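Local coordinates for membrane-bound lytic murein transglycosylase A (Burkholderia pseudomallei, PDB 6QK4), which probably cleaves the beta-1,4-glycosidic bond between N-acetylmuramic acid and N-acetylglucosamine in peptidoglycan, leaving a 1,6-anhydro bond on the muramic acid residue, at residues Q91-N95 against G314-A318; I198-L202 against L232-N236. The contacts are given in a common frame with arbitrary orientation. Residues are numbered along the deposited sequence.

Interaction 1: Q91-N95 against G314-A318; sequences QFANN and GGVRA
Val316 (chi1 t) overlaps Phe92: its CG2 lies 3.9 Å from Phe92 CD2, oblique to the ring, and 3.5 Å from Phe92 O. The Phe92 side chain, also t, points toward the facing loop and brings its ring edge, at CE2, to 3.5 Å from Gly315 O. Beyond strand 87-92, Ala93 and Asn94 stay extended, and Asn94 CA comes 4.9 Å from Gly315 CA. Gly315 (phi/psi -97/-87) turns the loop before Val316 and the extended Arg317 and Ala318. Strands 87-92 and 317-324 belong to one mixed sheet, the latter in the 3D domain of the double-psi beta-barrel clan; Met341 and Leu343 of strand 336-346 pack on Val316 and Phe92. With chi1 m, Asn94 OD1 accepts a nearly linear hydrogen bond from Val316 N (2.8 Å); a CB on Gly315 would clash with it. Asn94 OD1 also accepts from water 1 (2.9 Å), which accepts from Gly315 N (2.8 Å), and water 2 (3.3 Å), which donates to Val316 O (2.9 Å). Asn94 ND2 is hydrogen-bonded to Thr98 OG1.

Interaction 2: I198-L202 against L232-N236; sequences IGKWL and LLDTN
Leu232 and Ile198 bury the most surface here, their CA atoms 6.6 Å apart where the first turn of helix 198-204 meets the C-terminal part of helix 229-234. Segment 198-202 is helical, with Leu202 N bonded to Ile198 O (3.0 Å). Ile198 (chi1 p, chi2 t) points straight across: its CB sits 3.7 Å from Leu232 CD1, its CG2 3.5 Å from Leu232 O, and its CD1 3.7 Å from Leu233 CD2. Leu232 (chi1 t, chi2 p) reaches three side chains of the other helix: besides Ile198, Leu232 CD1 is 3.8 Å from Trp201 CE3, and Leu232 CD2 3.8 Å from Leu202 CD1. Trp201 (chi1 t, chi2 95°) presents a ring face to Thr235 CG2, which lies 4.2 Å from Trp201 NE1. Thr235 (chi1 p) donates from OG1 to Leu232 O (2.6 Å), which also accepts from Thr235 N (3.0 Å); Asn236 N bonds to Leu233 O (3.1 Å), and Asn236 turns extended (phi/psi -103/105). Both helices fall within the MltA-specific insert domain, where Phe165 of helix 161-170 touches Ile198 and Leu233, while Ile218 and Trp221 of helix 215-224 continue the apolar packing. The Thr235 hydroxyl is thus satisfied within its own segment, and the two segments meet through apolar and van der Waals contacts, a fit that depends on side-chain packing and exclusion of water, with no directional bond between them.

From the N terminus the chain first runs through strand 87-92 into 91-95, which waits more than two hundred residues for its partner. Further on, interaction 2 closes a loop about half helical, with no strand: helix 198-204 leads through helix 215-224 to helix 229-234, and the ends 202 and 232 are 30 residues apart. After strand 240-244 and several more strands, 314-318, within the 3D domain, at last closes the long loop of interaction 1, which encloses interaction 2 without crossing it. Their centres lie 37 Å apart and their nearest atoms about 21 Å; interaction 1 ties the end of strand 87-92 to the approach to strand 317-324 within the same mixed sheet, and interaction 2 packs helices within the insert.

Interaction 1: Q91-N95 against G314-A318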
# COMPACT_ATOMS: atom_id res chain seq x y z
N GLN A 91 -16.07 1.51 19.43
CA GLN A 91 -14.77 2.18 19.66
C GLN A 91 -13.72 1.16 20.10
O GLN A 91 -13.98 0.32 20.97
CB GLN A 91 -14.99 3.30 20.73
CG GLN A 91 -13.69 3.82 21.33
CD GLN A 91 -13.95 4.56 22.60
OE1 GLN A 91 -14.25 5.76 22.57
NE2 GLN A 91 -13.85 3.87 23.72
N PHE A 92 -12.54 1.16 19.44
CA PHE A 92 -11.54 0.10 19.60
C PHE A 92 -10.32 0.63 20.34
O PHE A 92 -9.72 1.64 19.91
CB PHE A 92 -11.12 -0.38 18.22
CG PHE A 92 -10.19 -1.56 18.23
CD1 PHE A 92 -10.45 -2.67 19.01
CD2 PHE A 92 -9.07 -1.56 17.41
CE1 PHE A 92 -9.59 -3.81 18.97
CE2 PHE A 92 -8.19 -2.67 17.40
CZ PHE A 92 -8.46 -3.79 18.17
N ALA A 93 -9.97 0.00 21.46
CA ALA A 93 -8.80 0.43 22.20
C ALA A 93 -7.68 -0.60 22.20
O ALA A 93 -7.91 -1.82 22.07
CB ALA A 93 -9.17 0.77 23.64
N ASN A 94 -6.45 -0.10 22.36
CA ASN A 94 -5.29 -0.95 22.64
C ASN A 94 -5.46 -1.69 23.97
O ASN A 94 -6.24 -1.30 24.84
CB ASN A 94 -4.03 -0.08 22.71
CG ASN A 94 -3.63 0.44 21.36
OD1 ASN A 94 -3.47 -0.35 20.43
ND2 ASN A 94 -3.51 1.77 21.24
N ASN A 95 -4.71 -2.77 24.15
CA ASN A 95 -4.93 -3.52 25.40
C ASN A 95 -4.48 -2.75 26.64
O ASN A 95 -4.94 -3.04 27.76
CB ASN A 95 -4.23 -4.88 25.32
CG ASN A 95 -5.02 -5.89 24.47
OD1 ASN A 95 -6.25 -6.01 24.59
ND2 ASN A 95 -4.31 -6.61 23.59
N GLY A 314 0.04 -5.12 16.53
CA GLY A 314 -0.47 -4.35 17.64
C GLY A 314 -1.98 -4.29 17.64
O GLY A 314 -2.66 -5.11 16.99
N GLY A 315 -2.53 -3.31 18.34
CA GLY A 315 -3.97 -3.21 18.45
C GLY A 315 -4.50 -2.22 17.44
O GLY A 315 -4.90 -2.54 16.30
N VAL A 316 -4.49 -0.96 17.85
CA VAL A 316 -4.93 0.11 16.95
C VAL A 316 -3.75 0.36 16.06
O VAL A 316 -2.86 1.17 16.38
CB VAL A 316 -5.35 1.38 17.72
CG1 VAL A 316 -5.84 2.51 16.72
CG2 VAL A 316 -6.48 1.03 18.75
N ARG A 317 -3.71 -0.33 14.94
CA ARG A 317 -2.55 -0.29 14.05
C ARG A 317 -3.05 -0.63 12.65
O ARG A 317 -3.71 -1.68 12.48
CB ARG A 317 -1.53 -1.34 14.50
CG ARG A 317 -0.26 -1.31 13.66
CD ARG A 317 0.56 0.01 13.94
NE ARG A 317 1.84 -0.10 13.16
CZ ARG A 317 2.01 0.31 11.89
NH1 ARG A 317 1.06 0.91 11.25
NH2 ARG A 317 3.16 0.08 11.25
N ALA A 318 -2.69 0.17 11.65
CA ALA A 318 -3.13 -0.17 10.30
C ALA A 318 -2.08 0.26 9.28
O ALA A 318 -1.39 1.29 9.46
CB ALA A 318 -4.48 0.49 10.01
O HOH W 1 -0.88 -1.41 19.56
O HOH W 2 -1.08 0.99 18.64

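Interaction 2: I198-L202 against L232-N236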
# COMPACT_ATOMS: atom_id res chain seq x y z
N ILE A 198 19.01 6.93 -2.32
CA ILE A 198 19.41 7.98 -3.25
C ILE A 198 18.72 9.30 -2.94
O ILE A 198 19.24 10.36 -3.30
CB ILE A 198 19.19 7.53 -4.70
CG1 ILE A 198 17.68 7.26 -4.97
CG2 ILE A 198 20.03 6.30 -4.97
CD1 ILE A 198 17.36 6.96 -6.47
N GLY A 199 17.54 9.29 -2.32
CA GLY A 199 16.95 10.55 -1.91
C GLY A 199 17.80 11.28 -0.88
O GLY A 199 18.01 12.49 -0.97
N LYS A 200 18.24 10.55 0.14
CA LYS A 200 19.14 11.12 1.14
C LYS A 200 20.44 11.61 0.50
O LYS A 200 21.00 12.64 0.92
CB LYS A 200 19.44 10.06 2.20
CG LYS A 200 20.43 10.53 3.25
CD LYS A 200 20.53 9.51 4.39
CE LYS A 200 21.56 9.94 5.43
NZ LYS A 200 21.39 9.11 6.68
N TRP A 201 20.93 10.91 -0.51
CA TRP A 201 22.12 11.40 -1.19
C TRP A 201 21.85 12.74 -1.87
O TRP A 201 22.66 13.67 -1.77
CB TRP A 201 22.61 10.36 -2.21
CG TRP A 201 24.03 10.65 -2.64
CD1 TRP A 201 25.16 10.11 -2.11
CD2 TRP A 201 24.43 11.57 -3.63
NE1 TRP A 201 26.26 10.61 -2.75
CE2 TRP A 201 25.84 11.53 -3.69
CE3 TRP A 201 23.73 12.40 -4.51
CZ2 TRP A 201 26.55 12.30 -4.56
CZ3 TRP A 201 24.45 13.18 -5.38
CH2 TRP A 201 25.85 13.13 -5.40
N LEU A 202 20.71 12.87 -2.56
CA LEU A 202 20.49 14.14 -3.25
C LEU A 202 20.30 15.27 -2.23
O LEU A 202 20.74 16.40 -2.45
CB LEU A 202 19.30 14.03 -4.21
CG LEU A 202 19.47 13.09 -5.41
CD1 LEU A 202 18.11 12.71 -6.06
CD2 LEU A 202 20.42 13.68 -6.44
N LEU A 232 24.11 8.02 -9.82
CA LEU A 232 23.31 8.15 -8.60
C LEU A 232 22.80 6.79 -8.15
O LEU A 232 22.88 6.44 -6.96
CB LEU A 232 22.13 9.10 -8.84
CG LEU A 232 21.06 9.25 -7.72
CD1 LEU A 232 21.64 9.77 -6.38
CD2 LEU A 232 19.89 10.14 -8.23
N LEU A 233 22.29 5.99 -9.09
CA LEU A 233 21.75 4.71 -8.67
C LEU A 233 22.84 3.81 -8.09
O LEU A 233 22.59 3.07 -7.12
CB LEU A 233 21.02 4.05 -9.84
CG LEU A 233 19.92 4.87 -10.51
CD1 LEU A 233 19.14 4.04 -11.47
CD2 LEU A 233 18.95 5.40 -9.47
N ASP A 234 24.08 3.94 -8.62
CA ASP A 234 25.21 3.16 -8.14
C ASP A 234 25.62 3.53 -6.71
O ASP A 234 26.33 2.76 -6.07
CB ASP A 234 26.40 3.34 -9.06
CG ASP A 234 26.32 2.49 -10.28
OD1 ASP A 234 25.39 1.65 -10.38
OD2 ASP A 234 27.17 2.68 -11.16
N THR A 235 25.16 4.66 -6.19
CA THR A 235 25.46 4.95 -4.79
C THR A 235 24.71 4.03 -3.83
O THR A 235 24.98 4.11 -2.63
CB THR A 235 25.16 6.41 -4.45
OG1 THR A 235 23.74 6.61 -4.46
CG2 THR A 235 25.81 7.35 -5.42
N ASN A 236 23.75 3.21 -4.30
CA ASN A 236 23.08 2.21 -3.48
C ASN A 236 23.64 0.84 -3.79
O ASN A 236 23.27 0.24 -4.81
CB ASN A 236 21.55 2.22 -3.72
CG ASN A 236 20.85 1.07 -3.03
OD1 ASN A 236 21.34 0.58 -2.01
ND2 ASN A 236 19.70 0.60 -3.57